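Local coordinates for possible transcriptional regulatory arsR-family protein (Mycobacterium bovis, PDB 3GW2) that probably binds DNA as a dimeric winged helix-turn-helix transcriptional regulator, in a network that coordinates tolerance to the antitubercular drug bedaquiline, at residues A21-L33 with T48-L62. Numbering follows the deposited sequence.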
loop_
_atom_site.group_PDB
_atom_site.type_symbol
_atom_site.label_atom_id
_atom_site.label_comp_id
_atom_site.label_asym_id
_atom_site.label_seq_id
_atom_site.Cartn_x
_atom_site.Cartn_y
_atom_site.Cartn_z
ATOM N N ALA A 21 0.248 -6.233 -1.543
ATOM C CA ALA A 21 1.673 -6.596 -1.509
ATOM C C ALA A 21 2.401 -5.960 -0.332
ATOM O O ALA A 21 3.286 -6.582 0.258
ATOM C CB ALA A 21 2.362 -6.212 -2.813
ATOM N N LEU A 22 2.024 -4.724 0.004
ATOM C CA LEU A 22 2.682 -3.969 1.061
ATOM C C LEU A 22 2.174 -4.342 2.442
ATOM O O LEU A 22 2.777 -3.977 3.444
ATOM C CB LEU A 22 2.498 -2.455 0.835
ATOM C CG LEU A 22 3.270 -1.759 -0.293
ATOM C CD1 LEU A 22 2.772 -0.307 -0.524
ATOM C CD2 LEU A 22 4.773 -1.769 -0.041
ATOM N N ALA A 23 1.070 -5.079 2.490
ATOM C CA ALA A 23 0.315 -5.280 3.730
ATOM C C ALA A 23 0.869 -6.373 4.646
ATOM O O ALA A 23 0.108 -7.054 5.312
ATOM C CB ALA A 23 -1.163 -5.558 3.412
ATOM N N ASN A 24 2.186 -6.532 4.678
ATOM C CA ASN A 24 2.819 -7.520 5.533
ATOM C C ASN A 24 4.178 -6.984 5.955
ATOM O O ASN A 24 5.058 -6.780 5.116
ATOM C CB ASN A 24 2.935 -8.862 4.795
ATOM C CG ASN A 24 3.524 -9.967 5.661
ATOM O OD1 ASN A 24 4.692 -9.916 6.044
ATOM N ND2 ASN A 24 2.720 -10.975 5.962
ATOM N N GLY A 25 4.342 -6.751 7.253
ATOM C CA GLY A 25 5.532 -6.071 7.766
ATOM C C GLY A 25 6.825 -6.807 7.506
ATOM O O GLY A 25 7.858 -6.204 7.174
ATOM N N ARG A 26 6.762 -8.124 7.644
ATOM C CA ARG A 26 7.912 -8.977 7.416
ATOM C C ARG A 26 8.248 -9.091 5.935
ATOM O O ARG A 26 9.414 -9.113 5.560
ATOM C CB ARG A 26 7.680 -10.354 8.044
ATOM C CG ARG A 26 8.956 -11.060 8.377
ATOM C CD ARG A 26 8.719 -12.514 8.672
ATOM N NE ARG A 26 9.991 -13.206 8.824
ATOM C CZ ARG A 26 10.121 -14.517 8.982
ATOM N NH1 ARG A 26 9.048 -15.302 8.998
ATOM N NH2 ARG A 26 11.331 -15.044 9.114
ATOM N N ARG A 27 7.225 -9.126 5.088
ATOM C CA ARG A 27 7.421 -9.060 3.632
ATOM C C ARG A 27 8.150 -7.782 3.167
ATOM O O ARG A 27 8.900 -7.793 2.172
ATOM C CB ARG A 27 6.060 -9.224 2.946
ATOM C CG ARG A 27 6.028 -9.003 1.452
ATOM C CD ARG A 27 4.909 -9.808 0.816
ATOM N NE ARG A 27 3.583 -9.247 1.050
ATOM C CZ ARG A 27 2.546 -9.912 1.556
ATOM N NH1 ARG A 27 2.653 -11.186 1.897
ATOM N NH2 ARG A 27 1.379 -9.298 1.711
ATOM N N LEU A 28 7.959 -6.681 3.894
ATOM C CA LEU A 28 8.636 -5.416 3.577
ATOM C C LEU A 28 10.168 -5.451 3.785
ATOM O O LEU A 28 10.912 -4.656 3.190
ATOM C CB LEU A 28 8.017 -4.284 4.393
ATOM C CG LEU A 28 6.766 -3.560 3.849
ATOM C CD1 LEU A 28 5.959 -4.415 2.904
ATOM C CD2 LEU A 28 5.916 -3.097 4.995
ATOM N N GLN A 29 10.627 -6.357 4.643
ATOM C CA GLN A 29 12.062 -6.602 4.826
ATOM C C GLN A 29 12.720 -6.989 3.511
ATOM O O GLN A 29 13.819 -6.540 3.210
ATOM C CB GLN A 29 12.304 -7.691 5.872
ATOM C CG GLN A 29 11.816 -7.306 7.258
ATOM C CD GLN A 29 12.039 -8.390 8.291
ATOM O OE1 GLN A 29 11.370 -8.418 9.325
ATOM N NE2 GLN A 29 12.985 -9.277 8.027
ATOM N N ILE A 30 12.023 -7.793 2.718
ATOM C CA ILE A 30 12.493 -8.159 1.382
ATOM C C ILE A 30 12.789 -6.930 0.542
ATOM O O ILE A 30 13.815 -6.864 -0.132
ATOM C CB ILE A 30 11.486 -9.075 0.643
ATOM C CG1 ILE A 30 11.392 -10.444 1.350
ATOM C CG2 ILE A 30 11.910 -9.245 -0.822
ATOM C CD1 ILE A 30 10.240 -11.349 0.872
ATOM N N LEU A 31 11.900 -5.943 0.603
ATOM C CA LEU A 31 12.073 -4.707 -0.170
ATOM C C LEU A 31 13.305 -3.931 0.262
ATOM O O LEU A 31 14.076 -3.472 -0.582
ATOM C CB LEU A 31 10.797 -3.846 -0.120
ATOM C CG LEU A 31 9.596 -4.403 -0.885
ATOM C CD1 LEU A 31 8.392 -3.481 -0.729
ATOM C CD2 LEU A 31 9.922 -4.591 -2.368
ATOM N N ASP A 32 13.522 -3.818 1.573
ATOM C CA ASP A 32 14.743 -3.184 2.095
ATOM C C ASP A 32 15.989 -3.921 1.658
ATOM O O ASP A 32 17.004 -3.304 1.332
ATOM C CB ASP A 32 14.709 -3.086 3.621
ATOM C CG ASP A 32 14.378 -1.689 4.101
ATOM O OD1 ASP A 32 15.071 -0.725 3.702
ATOM O OD2 ASP A 32 13.422 -1.539 4.883
ATOM N N LEU A 33 15.896 -5.247 1.622
ATOM C CA LEU A 33 17.015 -6.085 1.217
ATOM C C LEU A 33 17.374 -5.914 -0.259
ATOM O O LEU A 33 18.554 -5.878 -0.617
ATOM C CB LEU A 33 16.720 -7.554 1.522
ATOM C CG LEU A 33 17.874 -8.516 1.299
ATOM C CD1 LEU A 33 18.982 -8.323 2.345
ATOM C CD2 LEU A 33 17.355 -9.936 1.305
ATOM N N THR A 48 16.417 -12.991 5.498
ATOM C CA THR A 48 15.241 -12.578 6.262
ATOM C C THR A 48 14.805 -13.633 7.281
ATOM O O THR A 48 13.826 -13.435 7.995
ATOM C CB THR A 48 14.054 -12.307 5.345
ATOM O OG1 THR A 48 13.749 -13.515 4.634
ATOM C CG2 THR A 48 14.383 -11.183 4.382
ATOM N N GLY A 49 15.535 -14.744 7.350
ATOM C CA GLY A 49 15.182 -15.838 8.248
ATOM C C GLY A 49 13.890 -16.563 7.865
ATOM O O GLY A 49 13.271 -17.174 8.720
HETATM N N MSE A 50 13.498 -16.511 6.588
HETATM C CA MSE A 50 12.281 -17.184 6.126
HETATM C C MSE A 50 12.647 -18.528 5.535
HETATM O O MSE A 50 13.659 -18.636 4.864
HETATM C CB MSE A 50 11.549 -16.381 5.040
HETATM C CG MSE A 50 10.966 -15.045 5.478
HETATM SE SE MSE A 50 10.367 -14.077 3.875
HETATM C CE MSE A 50 10.216 -12.277 4.671
ATOM N N ASN A 51 11.822 -19.547 5.768
ATOM C CA ASN A 51 11.980 -20.786 5.016
ATOM C C ASN A 51 11.708 -20.497 3.526
ATOM O O ASN A 51 11.075 -19.483 3.190
ATOM C CB ASN A 51 11.052 -21.877 5.551
ATOM C CG ASN A 51 9.580 -21.538 5.356
ATOM O OD1 ASN A 51 8.985 -21.916 4.356
ATOM N ND2 ASN A 51 8.991 -20.821 6.308
ATOM N N LEU A 52 12.196 -21.381 2.655
ATOM C CA LEU A 52 12.087 -21.221 1.207
ATOM C C LEU A 52 10.644 -21.078 0.702
ATOM O O LEU A 52 10.398 -20.297 -0.200
ATOM C CB LEU A 52 12.773 -22.396 0.490
ATOM C CG LEU A 52 14.107 -22.239 -0.267
ATOM C CD1 LEU A 52 14.955 -21.008 0.127
ATOM C CD2 LEU A 52 14.935 -23.563 -0.195
ATOM N N THR A 53 9.703 -21.826 1.283
ATOM C CA THR A 53 8.287 -21.718 0.919
ATOM C C THR A 53 7.692 -20.344 1.281
ATOM O O THR A 53 7.020 -19.701 0.449
ATOM C CB THR A 53 7.466 -22.857 1.544
ATOM O OG1 THR A 53 8.058 -24.111 1.184
ATOM C CG2 THR A 53 5.998 -22.837 1.068
ATOM N N THR A 54 7.935 -19.897 2.514
ATOM C CA THR A 54 7.514 -18.553 2.976
ATOM C C THR A 54 8.105 -17.448 2.104
ATOM O O THR A 54 7.392 -16.561 1.647
ATOM C CB THR A 54 7.902 -18.335 4.454
ATOM O OG1 THR A 54 7.243 -19.320 5.263
ATOM C CG2 THR A 54 7.508 -16.938 4.945
ATOM N N ALA A 55 9.407 -17.509 1.848
ATOM C CA ALA A 55 10.070 -16.508 1.026
ATOM C C ALA A 55 9.444 -16.449 -0.370
ATOM O O ALA A 55 9.144 -15.374 -0.882
ATOM C CB ALA A 55 11.590 -16.808 0.916
ATOM N N SER A 56 9.254 -17.611 -0.978
ATOM C CA SER A 56 8.735 -17.671 -2.330
ATOM C C SER A 56 7.285 -17.181 -2.392
ATOM O O SER A 56 6.920 -16.458 -3.323
ATOM C CB SER A 56 8.896 -19.093 -2.898
ATOM O OG SER A 56 8.255 -19.200 -4.158
ATOM N N ALA A 57 6.473 -17.546 -1.392
ATOM C CA ALA A 57 5.122 -16.993 -1.236
ATOM C C ALA A 57 5.126 -15.459 -1.113
ATOM O O ALA A 57 4.343 -14.788 -1.775
ATOM C CB ALA A 57 4.380 -17.638 -0.033
ATOM N N ASN A 58 5.997 -14.916 -0.270
ATOM C CA ASN A 58 6.073 -13.473 -0.093
ATOM C C ASN A 58 6.586 -12.772 -1.361
ATOM O O ASN A 58 6.122 -11.683 -1.691
ATOM C CB ASN A 58 6.973 -13.107 1.089
ATOM C CG ASN A 58 6.257 -13.186 2.418
ATOM O OD1 ASN A 58 5.110 -12.771 2.543
ATOM N ND2 ASN A 58 6.943 -13.706 3.428
ATOM N N LEU A 59 7.550 -13.392 -2.050
ATOM C CA LEU A 59 8.041 -12.848 -3.325
ATOM C C LEU A 59 6.958 -12.820 -4.419
ATOM O O LEU A 59 6.838 -11.844 -5.156
ATOM C CB LEU A 59 9.303 -13.591 -3.781
ATOM C CG LEU A 59 10.536 -13.246 -2.935
ATOM C CD1 LEU A 59 11.615 -14.317 -3.051
ATOM C CD2 LEU A 59 11.090 -11.855 -3.315
ATOM N N GLN A 60 6.168 -13.889 -4.506
ATOM C CA GLN A 60 4.970 -13.914 -5.351
ATOM C C GLN A 60 3.987 -12.797 -5.009
ATOM O O GLN A 60 3.438 -12.154 -5.913
ATOM C CB GLN A 60 4.255 -15.258 -5.240
ATOM C CG GLN A 60 4.482 -16.179 -6.413
ATOM C CD GLN A 60 5.931 -16.569 -6.614
ATOM O OE1 GLN A 60 6.599 -16.060 -7.523
ATOM N NE2 GLN A 60 6.428 -17.483 -5.779
ATOM N N ALA A 61 3.771 -12.567 -3.715
ATOM C CA ALA A 61 2.893 -11.494 -3.267
ATOM C C ALA A 61 3.408 -10.136 -3.728
ATOM O O ALA A 61 2.635 -9.313 -4.218
ATOM C CB ALA A 61 2.710 -11.525 -1.755
ATOM N N LEU A 62 4.713 -9.908 -3.587
ATOM C CA LEU A 62 5.347 -8.683 -4.100
ATOM C C LEU A 62 5.217 -8.539 -5.614
ATOM O O LEU A 62 4.930 -7.446 -6.121
ATOM C CB LEU A 62 6.810 -8.592 -3.660
ATOM C CG LEU A 62 7.006 -8.407 -2.149
ATOM C CD1 LEU A 62 8.479 -8.568 -1.803
ATOM C CD2 LEU A 62 6.469 -7.047 -1.690
HETATM O O HOH W 1 12.291 -11.590 9.007
#
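A21, in the last turn of helix 11-22, lays its methyl group against the backbone of helix 52-64, A21 CB standing 3.4 Å from A61 O; so small a side chain lets the two backbones come close here. N24, before the turn that leads into the next helix, makes a capping bond, its OD1 accepting from R27 N. R26 reaches the other segment through a fully extended chain, with CG anti to the backbone N (chi1 -155°). Its NH2 bonds T48 O at 3.2 Å and, more weakly, G49 O, so the guanidinium gathers the carbonyls of T48 and G49 where helix 41-48 ends and G49 takes up the positive phi of a Schellman motif. Selenomethionine M50 covers one face of that group with CG, 3.6 Å from R26 CZ, and a water accepting from R26 NE and Q29 NE2 and donating to T48 O ties the three together.

R27 bends at chi3 (75°), which turns its guanidinium back between N24 CB on one face and A61 CB on the other. NE gives a nearly straight 2.8 Å bond to A21 O, NH1 meets N58 OD1 at 3.0 Å in the carbonyl plane of the amide, and NH2 reaches K20 O; bonds from all three nitrogens fix the plane's rotation, while the aliphatic CG rests on L62 CD2.

I30, branched and apolar, is a knob among T48, N58, L59 and L62: I30 CG2 lies 3.6 Å from L62 CD1, and I30 CD1 lies 3.7 Å from N58 CB. L62 answers as a knob among A21, R27, I30 and L31; L62 and L31 also both touch V68 of strand 68-73, so the contact runs on into the hydrophobic core. With helices 27-33 and 52-62 crossing at -77°, this is the packing of the probable recognition helix against the helix preceding the helix-turn-helix, within the winged helix fold of the ArsR family.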